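Local coordinates for protein glutaredoxin 1 (PDB 3MSZ) that probably reduces protein disulfides as a small thiol-disulfide oxidoreductase of the thioredoxin clan, and binds glutathione, at residues Q22-N27 and I65-E70. Sequence-based numbering, arbitrary orientation.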
loop_
_atom_site.group_PDB
_atom_site.type_symbol
_atom_site.label_atom_id
_atom_site.label_comp_id
_atom_site.label_asym_id
_atom_site.label_seq_id
_atom_site.Cartn_x
_atom_site.Cartn_y
_atom_site.Cartn_z
ATOM N N GLN A 22 -7.911 -7.576 -0.604
ATOM C CA GLN A 22 -8.397 -8.920 -0.873
ATOM C C GLN A 22 -7.255 -9.922 -0.978
ATOM O O GLN A 22 -7.367 -11.058 -0.506
ATOM C CB GLN A 22 -9.170 -8.923 -2.184
ATOM C CG GLN A 22 -9.648 -10.282 -2.574
ATOM C CD GLN A 22 -10.445 -10.249 -3.887
ATOM O OE1 GLN A 22 -11.667 -10.356 -3.887
ATOM N NE2 GLN A 22 -9.743 -10.084 -4.997
ATOM N N TRP A 23 -6.149 -9.505 -1.591
ATOM C CA TRP A 23 -4.994 -10.389 -1.691
ATOM C C TRP A 23 -4.452 -10.766 -0.301
ATOM O O TRP A 23 -4.149 -11.934 -0.021
ATOM C CB TRP A 23 -3.877 -9.760 -2.541
ATOM C CG TRP A 23 -2.747 -10.729 -2.817
ATOM C CD1 TRP A 23 -2.673 -11.640 -3.851
ATOM C CD2 TRP A 23 -1.559 -10.927 -2.029
ATOM N NE1 TRP A 23 -1.509 -12.370 -3.756
ATOM C CE2 TRP A 23 -0.800 -11.952 -2.658
ATOM C CE3 TRP A 23 -1.059 -10.340 -0.863
ATOM C CZ2 TRP A 23 0.447 -12.394 -2.160
ATOM C CZ3 TRP A 23 0.190 -10.790 -0.361
ATOM C CH2 TRP A 23 0.916 -11.812 -1.012
ATOM N N PHE A 24 -4.293 -9.770 0.558
ATOM C CA PHE A 24 -3.804 -10.023 1.910
ATOM C C PHE A 24 -4.781 -10.912 2.676
ATOM O O PHE A 24 -4.368 -11.872 3.335
ATOM C CB PHE A 24 -3.543 -8.705 2.647
ATOM C CG PHE A 24 -2.294 -8.004 2.166
ATOM C CD1 PHE A 24 -1.037 -8.557 2.414
ATOM C CD2 PHE A 24 -2.371 -6.823 1.450
ATOM C CE1 PHE A 24 0.133 -7.942 1.951
ATOM C CE2 PHE A 24 -1.208 -6.184 1.001
ATOM C CZ PHE A 24 0.047 -6.759 1.248
ATOM N N GLU A 25 -6.069 -10.586 2.568
ATOM C CA GLU A 25 -7.126 -11.373 3.211
ATOM C C GLU A 25 -7.189 -12.824 2.722
ATOM O O GLU A 25 -7.401 -13.724 3.519
ATOM C CB GLU A 25 -8.494 -10.685 3.057
ATOM C CG GLU A 25 -8.610 -9.435 3.943
ATOM C CD GLU A 25 -9.664 -8.424 3.487
ATOM O OE1 GLU A 25 -10.079 -8.437 2.302
ATOM O OE2 GLU A 25 -10.065 -7.595 4.331
ATOM N N GLU A 26 -7.016 -13.053 1.423
ATOM C CA GLU A 26 -7.088 -14.416 0.862
ATOM C C GLU A 26 -5.886 -15.225 1.288
ATOM O O GLU A 26 -5.877 -16.456 1.192
ATOM C CB GLU A 26 -7.223 -14.399 -0.682
ATOM C CG GLU A 26 -8.597 -13.828 -1.181
ATOM C CD GLU A 26 -9.836 -14.654 -0.693
ATOM O OE1 GLU A 26 -9.751 -15.891 -0.561
ATOM O OE2 GLU A 26 -10.906 -14.059 -0.435
ATOM N N ASN A 27 -4.884 -14.537 1.820
ATOM C CA ASN A 27 -3.690 -15.209 2.328
ATOM C C ASN A 27 -3.539 -15.103 3.859
ATOM O O ASN A 27 -2.475 -15.372 4.432
ATOM C CB ASN A 27 -2.453 -14.692 1.589
ATOM C CG ASN A 27 -2.414 -15.188 0.151
ATOM O OD1 ASN A 27 -2.066 -16.336 -0.086
ATOM N ND2 ASN A 27 -2.866 -14.359 -0.800
ATOM N N ILE A 65 1.462 0.261 -0.568
ATOM C CA ILE A 65 1.647 -0.830 0.365
ATOM C C ILE A 65 3.071 -0.841 0.933
ATOM O O ILE A 65 4.055 -0.767 0.180
ATOM C CB ILE A 65 1.385 -2.165 -0.364
ATOM C CG1 ILE A 65 -0.053 -2.181 -0.898
ATOM C CG2 ILE A 65 1.687 -3.360 0.569
ATOM C CD1 ILE A 65 -0.275 -3.162 -2.018
ATOM N N PHE A 66 3.177 -0.892 2.259
ATOM C CA PHE A 66 4.472 -1.055 2.916
ATOM C C PHE A 66 4.490 -2.365 3.708
ATOM O O PHE A 66 3.524 -2.716 4.386
ATOM C CB PHE A 66 4.775 0.116 3.842
ATOM C CG PHE A 66 4.788 1.450 3.151
ATOM C CD1 PHE A 66 5.978 2.091 2.865
ATOM C CD2 PHE A 66 3.597 2.066 2.785
ATOM C CE1 PHE A 66 5.988 3.349 2.216
ATOM C CE2 PHE A 66 3.602 3.318 2.157
ATOM C CZ PHE A 66 4.798 3.951 1.876
ATOM N N ILE A 67 5.586 -3.098 3.594
ATOM C CA ILE A 67 5.728 -4.343 4.328
ATOM C C ILE A 67 7.037 -4.303 5.101
ATOM O O ILE A 67 8.115 -4.128 4.509
ATOM C CB ILE A 67 5.711 -5.524 3.390
ATOM C CG1 ILE A 67 4.397 -5.514 2.598
ATOM C CG2 ILE A 67 5.927 -6.818 4.176
ATOM C CD1 ILE A 67 4.264 -6.607 1.573
ATOM N N ASP A 68 6.919 -4.460 6.420
ATOM C CA ASP A 68 8.037 -4.284 7.351
ATOM C C ASP A 68 8.802 -2.997 7.024
ATOM O O ASP A 68 10.036 -2.987 7.003
ATOM C CB ASP A 68 8.971 -5.511 7.353
ATOM C CG ASP A 68 8.271 -6.788 7.860
ATOM O OD1 ASP A 68 8.542 -7.885 7.311
ATOM O OD2 ASP A 68 7.435 -6.691 8.796
ATOM N N ASP A 69 8.052 -1.933 6.741
ATOM C CA ASP A 69 8.621 -0.594 6.553
ATOM C C ASP A 69 9.293 -0.386 5.188
ATOM O O ASP A 69 9.816 0.690 4.887
ATOM C CB ASP A 69 9.566 -0.243 7.717
ATOM C CG ASP A 69 8.848 -0.256 9.076
ATOM O OD1 ASP A 69 7.756 0.362 9.191
ATOM O OD2 ASP A 69 9.372 -0.895 10.021
ATOM N N GLU A 70 9.264 -1.415 4.357
ATOM C CA GLU A 70 9.760 -1.284 3.011
ATOM C C GLU A 70 8.585 -0.984 2.083
ATOM O O GLU A 70 7.593 -1.716 2.055
ATOM C CB GLU A 70 10.473 -2.567 2.575
ATOM C CG GLU A 70 11.846 -2.791 3.224
ATOM C CD GLU A 70 12.962 -2.978 2.191
ATOM O OE1 GLU A 70 12.647 -3.399 1.053
ATOM O OE2 GLU A 70 14.150 -2.705 2.513
#
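Phe24, on the last turn of helix 15-26, abuts Ile65 and Ile67 of strand 64-67 with the CZ corner of its ring, in front of which Ile65 CG2 and Ile67 CD1 sit next to each other. The contact is wholly apolar. Phe24 CZ lies 3.8 Å from Ile65 CG2 and 4.2 Å from Ile67 CD1, and both methyls sit at the ring's edge, near its plane, so that neither isoleucine lies over a face. On Ile65 the branch methyl does the touching: with CG1 beside the backbone N (chi1 -60°), CG2 stands anti to that N. Ile67 instead reaches the ring with the tip of its extended chain, CG1-CD1. The two backbones stay well apart, 10.8 Å between the CA atoms of Phe24 and Ile65, and the side chains bridge the gap.

Within segment 22-27 the edge of Trp23 leans over a face of Phe24, Trp23 CE3 lying 3.7 Å above the plane of the Phe24 ring, toward its rim, while the amide ND2 of Asn27 covers a face of Trp23, over the ring centre. That amide is held by a hydrogen bond from Asn27 ND2 to Trp23 O, 2.9 Å long and fairly straight at 163°, with Trp23 O near the plane of the Asn27 amide.

Polar bonding shapes the other segment: paired backbone hydrogen bonds between Ile67 and Glu70 close a type I' turn that links strands 64-67 and 70-73 as a beta hairpin. Asp68 and Asp69 in this turn form salt bridges with Lys88 and Lys5, respectively.

This is helix-on-sheet packing in the thioredoxin-like fold of glutaredoxins. The CB of Phe66 points away from the helix, to the other side of the sheet from Ile65 and Ile67. Val6 and Ile8 of the neighbouring strand 6-10 also meet Phe24, and Leu78 of helix 75-80 touches Trp23, Phe24 and Ile65, closing the buried core between helices 15-26 and 75-80 and the sheet.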